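Local coordinates for protein angiogenin-1 (Salmo salar, PDB 7BFK) that probably cleaves RNA as a secreted endonuclease of the pancreatic ribonuclease family, at residues A[31-36]-A[87-92]. Sequence-based numbering, arbitrary orientation.
Sequences LNLNRP and ESHPNC
N32 and H89 bring the two backbones closest, their CA atoms 6.7 Å apart, where the type I turn from N32 to R35, held by R35 N to N32 O (3.0 Å), faces the loop 87-92, whose H89-P90 peptide is cis. The L33 side chain reaches across with a single methyl: CD2 lies over one face of the H89 imidazole, 3.8 Å from the ring centroid and 23° off the ring normal, displaced toward the ND1-CE1 side in a CH-pi contact. P90 CB sits over the centre of the opposite face, so the ring is sandwiched between two aliphatic groups. With CG anti to the backbone N (chi1 -176°), the H89 ring is set beside L33, and its NE2 is hydrogen-bonded to E29 OE1, four residues before L33. In the pancreatic ribonuclease fold this places the loop between the long antiparallel strands 76-85 and 93-108 against the second helix, and the loop ends in C92, disulfide-bonded to C40. N32 packs on that bridge, its ND2 3.6 Å from C92 SG and 4.1 Å from C92 CB. The buried amide is also hydrogen-bonded, ND2 with Y94 OH and OD1 with the backbone N of K41. Without the ring, as with an alanine at H89, E29 would probably lose its imidazole partner and L33 CD2 the face it rests on.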
ATOM      1  N   LEU A  31       1.049 -10.524   4.442  1.00 41.34           N
ATOM      2  CA  LEU A  31       0.865 -10.410   2.972  1.00 40.81           C
ATOM      3  C   LEU A  31       1.432 -11.650   2.262  1.00 38.91           C
ATOM      4  O   LEU A  31       0.773 -12.158   1.351  1.00 46.11           O
ATOM      5  CB  LEU A  31       1.570  -9.151   2.448  1.00 40.07           C
ATOM      6  CG  LEU A  31       0.955  -7.809   2.834  1.00 44.53           C
ATOM      7  CD1 LEU A  31       1.780  -6.671   2.243  1.00 42.90           C
ATOM      8  CD2 LEU A  31      -0.503  -7.702   2.377  1.00 46.63           C
ATOM      9  N   ASN A  32       2.624 -12.103   2.639  1.00 41.13           N
ATOM     10  CA  ASN A  32       3.333 -13.204   1.924  1.00 39.72           C
ATOM     11  C   ASN A  32       2.569 -14.528   2.068  1.00 47.29           C
ATOM     12  O   ASN A  32       2.524 -15.290   1.068  1.00 47.93           O
ATOM     13  CB  ASN A  32       4.788 -13.305   2.371  1.00 39.36           C
ATOM     14  CG  ASN A  32       5.608 -12.126   1.884  1.00 41.24           C
ATOM     15  OD1 ASN A  32       5.235 -11.483   0.915  1.00 37.35           O
ATOM     16  ND2 ASN A  32       6.723 -11.853   2.533  1.00 41.80           N
ATOM     17  N   LEU A  33       1.979 -14.784   3.239  1.00 53.48           N
ATOM     18  CA  LEU A  33       1.231 -16.046   3.526  1.00 58.06           C
ATOM     19  C   LEU A  33       0.025 -16.195   2.592  1.00 60.13           C
ATOM     20  O   LEU A  33      -0.458 -17.325   2.466  1.00 65.28           O
ATOM     21  CB  LEU A  33       0.789 -16.053   4.991  1.00 61.60           C
ATOM     22  CG  LEU A  33       1.909 -16.242   6.011  1.00 63.63           C
ATOM     23  CD1 LEU A  33       1.441 -15.876   7.410  1.00 69.93           C
ATOM     24  CD2 LEU A  33       2.442 -17.668   5.972  1.00 64.01           C
ATOM     25  N   ASN A  34      -0.458 -15.110   1.975  1.00 65.13           N
ATOM     26  CA  ASN A  34      -1.641 -15.161   1.069  1.00 69.00           C
ATOM     27  C   ASN A  34      -1.217 -15.165  -0.402  1.00 69.00           C
ATOM     28  O   ASN A  34      -2.114 -15.296  -1.258  1.00 77.00           O
ATOM     29  CB  ASN A  34      -2.652 -14.044   1.347  1.00 76.99           C
ATOM     30  CG  ASN A  34      -3.662 -14.422   2.414  1.00 84.03           C
ATOM     31  OD1 ASN A  34      -3.296 -14.782   3.534  1.00 81.67           O
ATOM     32  ND2 ASN A  34      -4.939 -14.345   2.075  1.00 83.38           N
ATOM     33  N   ARG A  35       0.083 -15.075  -0.689  1.00 73.74           N
ATOM     34  CA  ARG A  35       0.615 -15.041  -2.079  1.00 76.49           C
ATOM     35  C   ARG A  35       0.898 -16.459  -2.568  1.00 86.22           C
ATOM     36  O   ARG A  35       1.470 -17.267  -1.839  1.00 90.32           O
ATOM     37  CB  ARG A  35       1.901 -14.210  -2.145  1.00 76.99           C
ATOM     38  CG  ARG A  35       1.821 -12.889  -1.396  1.00 77.93           C
ATOM     39  CD  ARG A  35       2.978 -11.944  -1.657  1.00 74.33           C
ATOM     40  NE  ARG A  35       2.917 -11.333  -2.978  1.00 75.20           N
ATOM     41  CZ  ARG A  35       3.816 -11.499  -3.939  1.00 70.52           C
ATOM     42  NH1 ARG A  35       4.890 -12.244  -3.735  1.00 62.99           N
ATOM     43  NH2 ARG A  35       3.647 -10.893  -5.099  1.00 69.64           N
ATOM     44  N   PRO A  36       0.477 -16.815  -3.804  1.00 88.88           N
ATOM     45  CA  PRO A  36       0.793 -18.124  -4.374  1.00 91.54           C
ATOM     46  C   PRO A  36       2.298 -18.435  -4.280  1.00 86.21           C
ATOM     47  O   PRO A  36       3.084 -17.653  -4.770  1.00 80.63           O
ATOM     48  CB  PRO A  36       0.321 -17.991  -5.831  1.00 90.89           C
ATOM     49  CG  PRO A  36      -0.814 -16.988  -5.754  1.00 88.66           C
ATOM     50  CD  PRO A  36      -0.384 -16.009  -4.680  1.00 87.75           C
ATOM     51  N   GLU A  87      13.499 -16.022  -1.216  1.00 52.46           N
ATOM     52  CA  GLU A  87      12.606 -16.270  -2.368  1.00 56.23           C
ATOM     53  C   GLU A  87      11.186 -16.501  -1.839  1.00 52.62           C
ATOM     54  O   GLU A  87      10.237 -16.016  -2.469  1.00 53.92           O
ATOM     55  CB  GLU A  87      13.044 -17.488  -3.179  1.00 64.56           C
ATOM     56  CG  GLU A  87      12.163 -17.718  -4.400  1.00 74.19           C
ATOM     57  CD  GLU A  87      12.055 -19.151  -4.889  1.00 81.97           C
ATOM     58  OE1 GLU A  87      12.846 -20.000  -4.428  1.00 93.26           O
ATOM     59  OE2 GLU A  87      11.162 -19.417  -5.711  1.00 83.19           O
ATOM     60  N   SER A  88      11.036 -17.210  -0.717  1.00 53.29           N
ATOM     61  CA  SER A  88       9.705 -17.553  -0.162  1.00 53.26           C
ATOM     62  C   SER A  88       9.719 -17.552   1.364  1.00 47.87           C
ATOM     63  O   SER A  88      10.805 -17.674   1.957  1.00 50.44           O
ATOM     64  CB  SER A  88       9.263 -18.887  -0.686  1.00 59.43           C
ATOM     65  OG  SER A  88       9.523 -18.987  -2.078  1.00 63.70           O
ATOM     66  N   HIS A  89       8.539 -17.387   1.956  1.00 49.12           N
ATOM     67  CA  HIS A  89       8.294 -17.493   3.414  1.00 54.28           C
ATOM     68  C   HIS A  89       8.712 -18.905   3.806  1.00 59.19           C
ATOM     69  O   HIS A  89       8.475 -19.837   3.050  1.00 60.12           O
ATOM     70  CB  HIS A  89       6.825 -17.186   3.728  1.00 55.87           C
ATOM     71  CG  HIS A  89       6.493 -17.184   5.181  1.00 56.49           C
ATOM     72  ND1 HIS A  89       6.026 -18.307   5.832  1.00 62.91           N
ATOM     73  CD2 HIS A  89       6.559 -16.208   6.111  1.00 57.66           C
ATOM     74  CE1 HIS A  89       5.815 -18.022   7.098  1.00 66.22           C
ATOM     75  NE2 HIS A  89       6.138 -16.741   7.297  1.00 65.66           N
ATOM     76  N   PRO A  90       9.358 -19.119   4.969  1.00 60.89           N
ATOM     77  CA  PRO A  90       9.646 -18.052   5.921  1.00 55.66           C
ATOM     78  C   PRO A  90      11.081 -17.511   5.910  1.00 51.97           C
ATOM     79  O   PRO A  90      11.550 -17.125   6.964  1.00 51.86           O
ATOM     80  CB  PRO A  90       9.405 -18.834   7.218  1.00 60.19           C
ATOM     81  CG  PRO A  90      10.052 -20.187   6.933  1.00 57.97           C
ATOM     82  CD  PRO A  90       9.809 -20.434   5.455  1.00 59.12           C
ATOM     83  N   ASN A  91      11.729 -17.462   4.741  1.00 47.70           N
ATOM     84  CA  ASN A  91      13.149 -17.046   4.611  1.00 49.88           C
ATOM     85  C   ASN A  91      13.242 -15.608   4.076  1.00 49.82           C
ATOM     86  O   ASN A  91      14.348 -15.213   3.628  1.00 48.99           O
ATOM     87  CB  ASN A  91      13.902 -18.013   3.701  1.00 52.71           C
ATOM     88  CG  ASN A  91      13.741 -19.453   4.134  1.00 59.17           C
ATOM     89  OD1 ASN A  91      13.617 -19.741   5.323  1.00 62.71           O
ATOM     90  ND2 ASN A  91      13.731 -20.363   3.176  1.00 60.84           N
ATOM     91  N   CYS A  92      12.133 -14.867   4.107  1.00 51.02           N
ATOM     92  CA  CYS A  92      12.039 -13.458   3.644  1.00 49.89           C
ATOM     93  C   CYS A  92      12.696 -12.542   4.675  1.00 46.58           C
ATOM     94  O   CYS A  92      12.409 -12.689   5.869  1.00 47.56           O
ATOM     95  CB  CYS A  92      10.594 -12.994   3.483  1.00 49.24           C
ATOM     96  SG  CYS A  92       9.580 -14.006   2.377  1.00 49.68           S
TER